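Uncharacterized protein (PDB 4HYZ) is of unknown function but belongs to the DUF3887 family, whose members probably share the NTF2-like alpha-beta fold. Local coordinates at residues A[25-30]-A[53-58]. Residues are numbered along the deposited sequence; the frame is centred on the assembly and turned at random.
Sequences EIAQSK and DSYLKI
The final turn of helix 13-28 meets helix 49-60 with the backbones closest at Lys30 and Leu56, whose CA atoms lie 7.0 Å apart; Lys30, with positive phi (73°), is where the chain leaves helical geometry. No hydrogen bond joins residues 25-30 to 53-58, and the contact is carried by Tyr55 and Leu56 reaching across to Ala27 and Lys30. Tyr55 has CG anti to its backbone N (chi1 154°), which sends the ring end-on at the first helix. Tyr55 OH comes within 3.6 Å of Ala27 CB. Tyr55 CE2 lies 3.8 Å from the same methyl, while Ala27 O sits at the ring edge, near the ring plane. The same Tyr55 hydroxyl is hydrogen-bonded to the hydroxyl of Tyr99, on strand 95-103. Both Leu56 methyls touch Lys30, and Leu56 CD2 also comes within 3.6 Å of Ala27 O. That carbonyl is satisfied by a hydrogen bond with Tyr52 OH. Lys30 CG, anti to the carbonyl carbon (chi1 -53°), is brought to 4.0 Å from Leu56 CD2, the extended chain crossing Leu56 obliquely. Together these contacts dock helix 49-60 against the C-terminal end of the long helix, consistent with the helical layer beside the curved antiparallel sheet of NTF2-like folds.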
ATOM      1  N   GLU A  25      20.808  -8.163  14.215  1.00 34.20           N
ATOM      2  CA  GLU A  25      21.650  -8.914  15.155  1.00 35.11           C
ATOM      3  C   GLU A  25      23.086  -8.407  15.103  1.00 40.78           C
ATOM      4  O   GLU A  25      23.717  -8.296  16.133  1.00 43.12           O
ATOM      5  CB  GLU A  25      21.626 -10.413  14.862  1.00 35.80           C
ATOM      6  CG  GLU A  25      20.313 -11.089  15.215  1.00 35.50           C
ATOM      7  CD  GLU A  25      20.085 -12.421  14.516  1.00 50.12           C
ATOM      8  OE1 GLU A  25      20.873 -12.798  13.613  1.00 43.48           O
ATOM      9  OE2 GLU A  25      19.047 -13.046  14.813  1.00 44.58           O
ATOM     10  N   ILE A  26      23.599  -8.067  13.920  1.00 38.54           N
ATOM     11  CA  ILE A  26      24.962  -7.521  13.769  1.00 38.37           C
ATOM     12  C   ILE A  26      24.998  -6.129  14.433  1.00 41.37           C
ATOM     13  O   ILE A  26      25.973  -5.818  15.100  1.00 42.79           O
ATOM     14  CB  ILE A  26      25.436  -7.512  12.283  1.00 40.41           C
ATOM     15  CG1 ILE A  26      25.668  -8.970  11.739  1.00 40.84           C
ATOM     16  CG2 ILE A  26      26.713  -6.685  12.114  1.00 41.22           C
ATOM     17  CD1 ILE A  26      25.304  -9.114  10.061  1.00 46.52           C
ATOM     18  N   ALA A  27      23.938  -5.304  14.279  1.00 37.79           N
ATOM     19  CA  ALA A  27      23.859  -3.990  14.943  1.00 38.37           C
ATOM     20  C   ALA A  27      23.849  -4.149  16.473  1.00 41.19           C
ATOM     21  O   ALA A  27      24.569  -3.429  17.158  1.00 42.85           O
ATOM     22  CB  ALA A  27      22.613  -3.237  14.494  1.00 38.26           C
ATOM     23  N   GLN A  28      23.095  -5.137  16.995  1.00 37.12           N
ATOM     24  CA  GLN A  28      23.035  -5.386  18.447  1.00 38.39           C
ATOM     25  C   GLN A  28      24.345  -5.950  19.017  1.00 44.71           C
ATOM     26  O   GLN A  28      24.541  -5.876  20.226  1.00 46.41           O
ATOM     27  CB  GLN A  28      21.885  -6.337  18.817  1.00 38.70           C
ATOM     28  CG  GLN A  28      20.489  -5.745  18.603  1.00 42.08           C
ATOM     29  CD  GLN A  28      19.404  -6.797  18.638  1.00 53.35           C
ATOM     30  OE1 GLN A  28      19.635  -8.029  18.624  1.00 45.62           O
ATOM     31  NE2 GLN A  28      18.184  -6.337  18.662  1.00 46.16           N
ATOM     32  N   SER A  29      25.226  -6.532  18.176  1.00 40.24           N
ATOM     33  CA  SER A  29      26.486  -7.140  18.621  1.00 40.23           C
ATOM     34  C   SER A  29      27.493  -6.113  19.145  1.00 44.25           C
ATOM     35  O   SER A  29      28.439  -6.489  19.844  1.00 44.83           O
ATOM     36  CB  SER A  29      27.111  -7.937  17.480  1.00 41.30           C
ATOM     37  OG  SER A  29      27.655  -7.079  16.492  1.00 39.32           O
ATOM     38  N   LYS A  30      27.288  -4.818  18.807  1.00 41.47           N
ATOM     39  CA  LYS A  30      28.128  -3.659  19.191  1.00 43.12           C
ATOM     40  C   LYS A  30      29.457  -3.657  18.408  1.00 48.07           C
ATOM     41  O   LYS A  30      30.325  -2.830  18.681  1.00 50.72           O
ATOM     42  CB  LYS A  30      28.379  -3.556  20.724  1.00 46.91           C
ATOM     43  CG  LYS A  30      27.102  -3.580  21.568  1.00 56.00           C
ATOM     44  CD  LYS A  30      27.359  -3.304  23.043  1.00 60.10           C
ATOM     45  CE  LYS A  30      26.180  -3.779  23.860  1.00 66.85           C
ATOM     46  NZ  LYS A  30      26.299  -3.451  25.308  1.00 60.58           N
ATOM     47  N   ASP A  53      27.474   4.560  17.942  1.00 59.12           N
ATOM     48  CA  ASP A  53      27.509   4.545  19.415  1.00 61.21           C
ATOM     49  C   ASP A  53      26.281   5.263  20.013  1.00 67.11           C
ATOM     50  O   ASP A  53      25.823   4.873  21.086  1.00 67.01           O
ATOM     51  CB  ASP A  53      28.812   5.148  19.951  1.00 65.70           C
ATOM     52  CG  ASP A  53      30.063   4.355  19.597  1.00 76.18           C
ATOM     53  OD1 ASP A  53      29.941   3.139  19.281  1.00 74.34           O
ATOM     54  OD2 ASP A  53      31.164   4.944  19.622  1.00 83.92           O
ATOM     55  N   SER A  54      25.725   6.267  19.305  1.00 66.16           N
ATOM     56  CA  SER A  54      24.499   6.958  19.720  1.00 68.08           C
ATOM     57  C   SER A  54      23.326   5.973  19.642  1.00 68.80           C
ATOM     58  O   SER A  54      22.496   5.924  20.552  1.00 71.27           O
ATOM     59  CB  SER A  54      24.241   8.188  18.852  1.00 73.72           C
ATOM     60  OG  SER A  54      25.236   9.174  19.073  1.00 88.70           O
ATOM     61  N   TYR A  55      23.310   5.137  18.590  1.00 59.28           N
ATOM     62  CA  TYR A  55      22.306   4.087  18.433  1.00 54.77           C
ATOM     63  C   TYR A  55      22.445   3.045  19.585  1.00 57.25           C
ATOM     64  O   TYR A  55      21.436   2.624  20.155  1.00 57.04           O
ATOM     65  CB  TYR A  55      22.409   3.415  17.044  1.00 50.35           C
ATOM     66  CG  TYR A  55      21.891   1.994  17.027  1.00 48.16           C
ATOM     67  CD1 TYR A  55      20.522   1.727  17.026  1.00 47.88           C
ATOM     68  CD2 TYR A  55      22.770   0.907  17.040  1.00 47.68           C
ATOM     69  CE1 TYR A  55      20.041   0.414  17.043  1.00 47.58           C
ATOM     70  CE2 TYR A  55      22.299  -0.407  17.066  1.00 46.53           C
ATOM     71  CZ  TYR A  55      20.935  -0.650  17.046  1.00 51.09           C
ATOM     72  OH  TYR A  55      20.480  -1.945  17.061  1.00 50.78           O
ATOM     73  N   LEU A  56      23.686   2.658  19.924  1.00 52.76           N
ATOM     74  CA  LEU A  56      23.958   1.688  20.989  1.00 52.87           C
ATOM     75  C   LEU A  56      23.473   2.208  22.344  1.00 63.00           C
ATOM     76  O   LEU A  56      22.937   1.426  23.127  1.00 63.69           O
ATOM     77  CB  LEU A  56      25.446   1.313  21.062  1.00 52.37           C
ATOM     78  CG  LEU A  56      26.068   0.551  19.860  1.00 51.77           C
ATOM     79  CD1 LEU A  56      27.505   0.172  20.178  1.00 51.42           C
ATOM     80  CD2 LEU A  56      25.261  -0.711  19.480  1.00 48.89           C
ATOM     81  N   LYS A  57      23.627   3.530  22.601  1.00 63.84           N
ATOM     82  CA  LYS A  57      23.153   4.202  23.818  1.00 68.38           C
ATOM     83  C   LYS A  57      21.617   4.046  23.956  1.00 72.82           C
ATOM     84  O   LYS A  57      21.137   3.632  25.008  1.00 74.38           O
ATOM     85  CB  LYS A  57      23.541   5.701  23.807  1.00 73.90           C
ATOM     86  CG  LYS A  57      24.901   6.024  24.409  1.00 77.81           C
ATOM     87  N   ILE A  58      20.871   4.320  22.871  1.00 67.08           N
ATOM     88  CA  ILE A  58      19.407   4.202  22.821  1.00 66.37           C
ATOM     89  C   ILE A  58      19.010   2.713  22.907  1.00 66.19           C
ATOM     90  O   ILE A  58      18.053   2.381  23.611  1.00 66.73           O
ATOM     91  CB  ILE A  58      18.818   4.912  21.549  1.00 67.80           C
ATOM     92  CG1 ILE A  58      19.123   6.429  21.584  1.00 71.29           C
ATOM     93  CG2 ILE A  58      17.309   4.692  21.420  1.00 67.44           C
ATOM     94  CD1 ILE A  58      19.246   7.092  20.214  1.00 79.12           C
TER